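Putative HMP/thiamine permease protein YkoE (Bacillus subtilis, PDB 5EDL) probably serves as the substrate-binding S component of an energy coupling factor transporter, taking thiamine or related hydroxymethylpyrimidine compounds across the cell membrane. Local coordinates at residues 38-41 with 42-46; 136-139 with 140-144; 161-164 with 165-169. All coordinates share one frame; numbering follows the deposited sequence.

How the contacts relate
All three contacts are local, made within one continuous run of chain, yet each takes its chemistry from its place in the fold. Contact 1, partly buried, turns two tyrosines of the loop between helices 4-35 and 49-58 onto bound thiamine. Contacts 2 and 3 both use helix 140-170, contact 2 at its start, but lie about 34 Å apart, centre to centre: contact 2 is a surface N-cap with an aromatic pair, contact 3 a partly buried turn carrying serine-to-carbonyl bonds and a salt bridge. The loop of contact 1 touches both, through a probable hydrogen bond from Ile38 N to Tyr142 OH and through packing of Ile46 on Leu161.

Contact 1: 38-41 with 42-46; sequences IAYE and PIYGI. With VIB (3-(4-amino-2-methyl-pyrimidin-5-ylmethyl)-5-(2-hydroxy-ethyl)-4-methyl-thiazol-3-ium), chain B.
Tyr40 and Tyr44 lie side by side, pointing the same way, and both reach the bound thiamine. Tyr44 makes the polar contact: its OH gives a hydrogen bond to the hydroxyethyl oxygen O1 of thiamine at 2.7 Å and accepts a weak one from the amino nitrogen N4A at 3.1 Å, so one phenol oxygen meets both the hydroxyethyl arm of the thiazolium and the amino group of the pyrimidine. Tyr40 offers the face of its ring. The thiazolium methyl CM4 sits 3.8 Å above the plane of that ring, over the centre. The two rings meet obliquely, planes at 60°, with CE1 of Tyr40 arriving in plane at the edge of Tyr44, 3.6 Å from CE2.

Behind this first shell stands Glu41. Its chain bends at chi2 (-68°), which brings OE1 to 3.6 Å from CD2 of Tyr44, the carboxylate and ring planes being 19° apart. That carboxylate is engaged elsewhere: OE1 forms a salt bridge with Arg150, itself in cation-pi contact with Tyr44, and OE2 is hydrogen-bonded to Tyr135 OH, which also bonds Tyr40 OH. Arg150 and Tyr135 thus tie the buried acid and both tyrosines together.

The backbone sets the spacing. Ile43 N bonds to Tyr40 O at 3.2 Å, and Tyr44 N to Glu41 O at 3.1 Å; both are i to i+3 bonds, which fold the chain into successive turns. Pro42, without an N-H, sits within these turns. The principle illustrated is that an irregular, turn-rich loop can aim neighbouring side chains at one ligand, here in the thiamine pocket of an ECF-transporter S component, where Asp129 and Gln93 bind the vitamin as well.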
loop_
_atom_site.group_PDB
_atom_site.type_symbol
_atom_site.label_atom_id
_atom_site.label_comp_id
_atom_site.label_asym_id
_atom_site.label_seq_id
_atom_site.Cartn_x
_atom_site.Cartn_y
_atom_site.Cartn_z
ATOM N N ILE A 38 -4.586 14.121 -14.015
ATOM C CA ILE A 38 -5.731 13.915 -13.135
ATOM C C ILE A 38 -6.407 12.571 -13.426
ATOM O O ILE A 38 -6.996 11.965 -12.539
ATOM C CB ILE A 38 -6.764 15.059 -13.263
ATOM C CG1 ILE A 38 -7.844 14.935 -12.181
ATOM C CG2 ILE A 38 -7.391 15.102 -14.667
ATOM C CD1 ILE A 38 -8.753 16.146 -12.104
ATOM N N ALA A 39 -6.303 12.102 -14.668
ATOM C CA ALA A 39 -6.975 10.866 -15.066
ATOM C C ALA A 39 -6.481 9.610 -14.325
ATOM O O ALA A 39 -7.246 8.661 -14.171
ATOM C CB ALA A 39 -6.845 10.658 -16.571
ATOM N N TYR A 40 -5.229 9.577 -13.869
ATOM C CA TYR A 40 -4.800 8.402 -13.096
ATOM C C TYR A 40 -4.917 8.592 -11.586
ATOM O O TYR A 40 -4.638 7.670 -10.819
ATOM C CB TYR A 40 -3.367 7.981 -13.452
ATOM C CG TYR A 40 -2.298 9.042 -13.271
ATOM C CD1 TYR A 40 -2.062 9.631 -12.028
ATOM C CD2 TYR A 40 -1.491 9.407 -14.331
ATOM C CE1 TYR A 40 -1.072 10.589 -11.864
ATOM C CE2 TYR A 40 -0.505 10.361 -14.184
ATOM C CZ TYR A 40 -0.294 10.948 -12.954
ATOM O OH TYR A 40 0.690 11.895 -12.836
ATOM N N GLU A 41 -5.336 9.768 -11.144
ATOM C CA GLU A 41 -5.408 10.002 -9.704
ATOM C C GLU A 41 -6.400 9.058 -8.983
ATOM O O GLU A 41 -6.104 8.577 -7.894
ATOM C CB GLU A 41 -5.746 11.469 -9.422
ATOM C CG GLU A 41 -4.624 12.441 -9.827
ATOM C CD GLU A 41 -3.358 12.310 -8.967
ATOM O OE1 GLU A 41 -3.332 11.480 -8.030
ATOM O OE2 GLU A 41 -2.389 13.057 -9.216
ATOM N N PRO A 42 -7.563 8.774 -9.589
ATOM C CA PRO A 42 -8.517 7.867 -8.933
ATOM C C PRO A 42 -7.966 6.470 -8.629
ATOM O O PRO A 42 -8.417 5.846 -7.660
ATOM C CB PRO A 42 -9.662 7.783 -9.953
ATOM C CG PRO A 42 -9.646 9.121 -10.604
ATOM C CD PRO A 42 -8.157 9.404 -10.781
ATOM N N ILE A 43 -7.022 5.978 -9.431
ATOM C CA ILE A 43 -6.490 4.634 -9.214
ATOM C C ILE A 43 -5.175 4.661 -8.438
ATOM O O ILE A 43 -4.588 3.608 -8.194
ATOM C CB ILE A 43 -6.248 3.868 -10.543
ATOM C CG1 ILE A 43 -5.101 4.508 -11.344
ATOM C CG2 ILE A 43 -7.550 3.738 -11.348
ATOM C CD1 ILE A 43 -4.734 3.788 -12.626
ATOM N N TYR A 44 -4.724 5.849 -8.041
ATOM C CA TYR A 44 -3.359 5.997 -7.520
ATOM C C TYR A 44 -3.084 5.112 -6.297
ATOM O O TYR A 44 -2.004 4.540 -6.173
ATOM C CB TYR A 44 -3.051 7.460 -7.168
ATOM C CG TYR A 44 -1.604 7.815 -7.459
ATOM C CD1 TYR A 44 -0.577 7.331 -6.658
ATOM C CD2 TYR A 44 -1.263 8.596 -8.572
ATOM C CE1 TYR A 44 0.756 7.627 -6.935
ATOM C CE2 TYR A 44 0.069 8.902 -8.858
ATOM C CZ TYR A 44 1.069 8.411 -8.041
ATOM O OH TYR A 44 2.383 8.695 -8.321
ATOM N N GLY A 45 -4.065 4.992 -5.409
ATOM C CA GLY A 45 -3.875 4.255 -4.171
ATOM C C GLY A 45 -3.511 2.788 -4.354
ATOM O O GLY A 45 -2.987 2.160 -3.429
ATOM N N ILE A 46 -3.794 2.226 -5.528
ATOM C CA ILE A 46 -3.416 0.842 -5.794
ATOM C C ILE A 46 -1.904 0.673 -5.665
ATOM O O ILE A 46 -1.439 -0.383 -5.231
ATOM C CB ILE A 46 -3.849 0.356 -7.200
ATOM C CG1 ILE A 46 -3.938 -1.170 -7.237
ATOM C CG2 ILE A 46 -2.874 0.823 -8.260
ATOM C CD1 ILE A 46 -5.033 -1.753 -6.327
HETATM C CM2 VIB B . 5.476 1.453 -7.117
HETATM N N4A VIB B . 3.194 5.705 -7.935
HETATM C CM4 VIB B . 1.294 7.412 -12.037
HETATM O O1 VIB B . 2.489 10.633 -10.267
HETATM C C7 VIB B . 3.545 10.860 -11.180
HETATM C C6 VIB B . 3.379 9.906 -12.337
HETATM C C2 VIB B . 4.925 6.544 -10.929
HETATM S S1 VIB B . 5.123 8.040 -11.346
HETATM C C5 VIB B . 3.730 8.520 -11.828
HETATM C C4 VIB B . 2.787 7.436 -11.689
HETATM N N3 VIB B . 3.549 6.185 -11.127
HETATM C C7A VIB B . 2.867 4.913 -10.913
HETATM C C4A VIB B . 3.702 4.445 -8.434
HETATM N N3A VIB B . 4.313 3.586 -7.616
HETATM C C2A VIB B . 4.782 2.405 -8.106
HETATM N N1A VIB B . 4.612 2.093 -9.430
HETATM C C6A VIB B . 3.991 2.954 -10.276
HETATM C C5A VIB B . 3.529 4.139 -9.759
#

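Contact 2: 136-139 with 140-144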
loop_
_atom_site.group_PDB
_atom_site.type_symbol
_atom_site.label_atom_id
_atom_site.label_comp_id
_atom_site.label_asym_id
_atom_site.label_seq_id
_atom_site.Cartn_x
_atom_site.Cartn_y
_atom_site.Cartn_z
ATOM N N ALA A 136 4.826 20.878 -10.555
ATOM C CA ALA A 136 5.059 22.249 -10.138
ATOM C C ALA A 136 4.592 23.253 -11.202
ATOM O O ALA A 136 4.457 24.440 -10.924
ATOM C CB ALA A 136 6.530 22.455 -9.814
ATOM N N ALA A 137 4.331 22.760 -12.410
ATOM C CA ALA A 137 3.849 23.590 -13.507
ATOM C C ALA A 137 2.342 23.862 -13.449
ATOM O O ALA A 137 1.839 24.713 -14.191
ATOM C CB ALA A 137 4.205 22.937 -14.852
ATOM N N TYR A 138 1.631 23.152 -12.569
ATOM C CA TYR A 138 0.164 23.181 -12.550
ATOM C C TYR A 138 -0.393 24.247 -11.601
ATOM O O TYR A 138 0.305 24.734 -10.708
ATOM C CB TYR A 138 -0.386 21.799 -12.169
ATOM C CG TYR A 138 0.056 20.700 -13.110
ATOM C CD1 TYR A 138 0.139 20.931 -14.483
ATOM C CD2 TYR A 138 0.419 19.446 -12.629
ATOM C CE1 TYR A 138 0.557 19.934 -15.354
ATOM C CE2 TYR A 138 0.842 18.443 -13.492
ATOM C CZ TYR A 138 0.908 18.691 -14.854
ATOM O OH TYR A 138 1.321 17.710 -15.731
ATOM N N SER A 139 -1.658 24.598 -11.808
ATOM C CA SER A 139 -2.330 25.610 -10.990
ATOM C C SER A 139 -2.708 25.076 -9.605
ATOM O O SER A 139 -2.817 23.861 -9.406
ATOM C CB SER A 139 -3.590 26.107 -11.696
ATOM O OG SER A 139 -4.612 25.123 -11.613
ATOM N N PRO A 140 -2.924 25.989 -8.644
ATOM C CA PRO A 140 -3.373 25.571 -7.312
ATOM C C PRO A 140 -4.671 24.763 -7.364
ATOM O O PRO A 140 -4.779 23.760 -6.664
ATOM C CB PRO A 140 -3.569 26.901 -6.575
ATOM C CG PRO A 140 -2.597 27.839 -7.245
ATOM C CD PRO A 140 -2.643 27.437 -8.706
ATOM N N GLY A 141 -5.627 25.182 -8.187
ATOM C CA GLY A 141 -6.882 24.458 -8.309
ATOM C C GLY A 141 -6.723 23.020 -8.807
ATOM O O GLY A 141 -7.284 22.084 -8.249
ATOM N N TYR A 142 -5.957 22.855 -9.873
ATOM C CA TYR A 142 -5.700 21.540 -10.435
ATOM C C TYR A 142 -4.954 20.651 -9.447
ATOM O O TYR A 142 -5.278 19.474 -9.290
ATOM C CB TYR A 142 -4.886 21.671 -11.718
ATOM C CG TYR A 142 -4.817 20.438 -12.586
ATOM C CD1 TYR A 142 -5.965 19.905 -13.177
ATOM C CD2 TYR A 142 -3.594 19.842 -12.881
ATOM C CE1 TYR A 142 -5.896 18.794 -14.011
ATOM C CE2 TYR A 142 -3.514 18.745 -13.713
ATOM C CZ TYR A 142 -4.667 18.223 -14.274
ATOM O OH TYR A 142 -4.581 17.124 -15.094
ATOM N N LEU A 143 -3.935 21.223 -8.814
ATOM C CA LEU A 143 -3.131 20.477 -7.848
ATOM C C LEU A 143 -3.972 20.069 -6.645
ATOM O O LEU A 143 -3.873 18.941 -6.166
ATOM C CB LEU A 143 -1.926 21.295 -7.396
ATOM C CG LEU A 143 -0.815 21.386 -8.451
ATOM C CD1 LEU A 143 0.255 22.390 -8.041
ATOM C CD2 LEU A 143 -0.219 19.993 -8.669
ATOM N N LEU A 144 -4.793 20.997 -6.168
ATOM C CA LEU A 144 -5.648 20.743 -5.022
ATOM C C LEU A 144 -6.629 19.617 -5.327
ATOM O O LEU A 144 -6.834 18.720 -4.508
ATOM C CB LEU A 144 -6.398 22.021 -4.617
ATOM C CG LEU A 144 -5.537 23.076 -3.909
ATOM C CD1 LEU A 144 -6.290 24.398 -3.690
ATOM C CD2 LEU A 144 -5.013 22.528 -2.587
#
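Tyr138 and Tyr142 form a T-shaped pair at the point where a loop becomes a helix. The edge of Tyr142 is directed at the face of Tyr138, with CE2 4.0 Å above that ring's plane and over its centre, and the planes are 78° apart. Leu143 packs against the same tyrosine: its CG lies 3.8 Å from CB of Tyr138, while CD2 comes up at the ring edge. This is the close-packed part of the contact, and Pro37 extends it by touching both tyrosines. Tyr142 OH continues to Ile38 N through a hydrogen bond.

Beside them Ser139 forms a classic N-cap, which starts helix 140-170. Ser139 OG accepts from Tyr142 N at 3.2 Å in a nearly straight bond (168°). With OG held between the backbone N and the carbonyl carbon (chi1 75°), the hydroxyl faces the first turn and satisfies an amide that has no earlier helical carbonyl to bond. Ser139 O takes Leu143 N at 2.9 Å. On the solvent side, to which Ser139 itself belongs, the contact is sparse: Pro140, in the first turn, and Gly141 are exposed and meet the preceding segment chiefly through Ser139.

Contact 3: 161-164 with 165-169; sequences LGKA and VSDSL
Lys163 and Asp167, one helical turn apart, are joined by a salt bridge in which NZ lies 2.9 Å from OD2. The lysine runs extended from CG, anti to its own amide nitrogen (chi1 176°), and bends only at chi4 (-64°), a turn that brings the ammonium back to the acid. It meets the syn lone pair of OD2, on the side of the other oxygen. OD1 is hydrogen-bonded to Tyr56 OH of helix 49-58, so the two carboxylate oxygens have different partners and the group is held at both. An alanine in place of Lys163 has no ammonium to offer OD2, and the carboxylate, held then mainly through the Tyr56 bond at OD1, would probably be freer to turn.

Hydrogen bonds along the backbone follow the i to i+4 pattern of an alpha helix, here within helix 140-170; Asp167 N to Lys163 O, at 2.8 Å, is an example. Two serines add a second donor to this pattern. Ser166 OG reaches Gly162 O at 2.8 Å, and Ser168 OG reaches Ala164 O at 2.9 Å. Each carbonyl oxygen is therefore gripped twice, by the hydroxyl and the amide of the same serine, which approach from opposite faces of its plane. At Ser166, a buried residue, this return to the backbone satisfies the hydroxyl while its side chain packs on Ile53 and Tyr56.

Apolar contact is lighter. CG of Leu161 stands 4.3 Å from CG2 of Val165, and Leu161 also meets Ile49 of helix 49-58.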
loop_
_atom_site.group_PDB
_atom_site.type_symbol
_atom_site.label_atom_id
_atom_site.label_comp_id
_atom_site.label_asym_id
_atom_site.label_seq_id
_atom_site.Cartn_x
_atom_site.Cartn_y
_atom_site.Cartn_z
ATOM N N LEU A 161 -9.080 -1.409 0.685
ATOM C CA LEU A 161 -8.896 -2.556 -0.193
ATOM C C LEU A 161 -7.765 -3.463 0.307
ATOM O O LEU A 161 -7.832 -4.677 0.164
ATOM C CB LEU A 161 -8.609 -2.101 -1.627
ATOM C CG LEU A 161 -8.471 -3.253 -2.626
ATOM C CD1 LEU A 161 -9.773 -4.069 -2.675
ATOM C CD2 LEU A 161 -8.059 -2.764 -4.021
ATOM N N GLY A 162 -6.740 -2.858 0.893
ATOM C CA GLY A 162 -5.634 -3.601 1.467
ATOM C C GLY A 162 -6.086 -4.451 2.645
ATOM O O GLY A 162 -5.666 -5.592 2.787
ATOM N N LYS A 163 -6.954 -3.891 3.483
ATOM C CA LYS A 163 -7.505 -4.652 4.596
ATOM C C LYS A 163 -8.371 -5.807 4.086
ATOM O O LYS A 163 -8.267 -6.926 4.584
ATOM C CB LYS A 163 -8.324 -3.756 5.530
ATOM C CG LYS A 163 -9.011 -4.514 6.673
ATOM C CD LYS A 163 -9.716 -3.566 7.655
ATOM C CE LYS A 163 -10.184 -4.301 8.928
ATOM N NZ LYS A 163 -11.208 -5.325 8.638
ATOM N N ALA A 164 -9.211 -5.527 3.093
ATOM C CA ALA A 164 -10.075 -6.543 2.499
ATOM C C ALA A 164 -9.287 -7.709 1.890
ATOM O O ALA A 164 -9.616 -8.870 2.104
ATOM C CB ALA A 164 -10.976 -5.918 1.443
ATOM N N VAL A 165 -8.260 -7.394 1.112
ATOM C CA VAL A 165 -7.414 -8.429 0.548
ATOM C C VAL A 165 -6.763 -9.282 1.653
ATOM O O VAL A 165 -6.767 -10.512 1.593
ATOM C CB VAL A 165 -6.318 -7.817 -0.340
ATOM C CG1 VAL A 165 -5.310 -8.891 -0.756
ATOM C CG2 VAL A 165 -6.952 -7.115 -1.559
ATOM N N SER A 166 -6.206 -8.605 2.652
ATOM C CA SER A 166 -5.502 -9.258 3.756
ATOM C C SER A 166 -6.428 -10.183 4.531
ATOM O O SER A 166 -6.074 -11.330 4.812
ATOM C CB SER A 166 -4.902 -8.214 4.702
ATOM O OG SER A 166 -3.968 -7.389 4.022
ATOM N N ASP A 167 -7.616 -9.673 4.854
ATOM C CA ASP A 167 -8.633 -10.445 5.564
ATOM C C ASP A 167 -9.019 -11.692 4.769
ATOM O O ASP A 167 -9.129 -12.793 5.335
ATOM C CB ASP A 167 -9.881 -9.590 5.840
ATOM C CG ASP A 167 -9.663 -8.558 6.946
ATOM O OD1 ASP A 167 -8.650 -8.663 7.663
ATOM O OD2 ASP A 167 -10.516 -7.651 7.103
ATOM N N SER A 168 -9.227 -11.510 3.464
ATOM C CA SER A 168 -9.556 -12.623 2.575
ATOM C C SER A 168 -8.480 -13.701 2.616
ATOM O O SER A 168 -8.784 -14.879 2.693
ATOM C CB SER A 168 -9.745 -12.138 1.132
ATOM O OG SER A 168 -10.871 -11.289 1.024
ATOM N N LEU A 169 -7.220 -13.287 2.572
ATOM C CA LEU A 169 -6.111 -14.229 2.699
ATOM C C LEU A 169 -6.131 -14.926 4.063
ATOM O O LEU A 169 -5.977 -16.144 4.145
ATOM C CB LEU A 169 -4.772 -13.521 2.489
ATOM C CG LEU A 169 -4.422 -13.179 1.033
ATOM C CD1 LEU A 169 -3.287 -12.155 0.957
ATOM C CD2 LEU A 169 -4.059 -14.450 0.257
#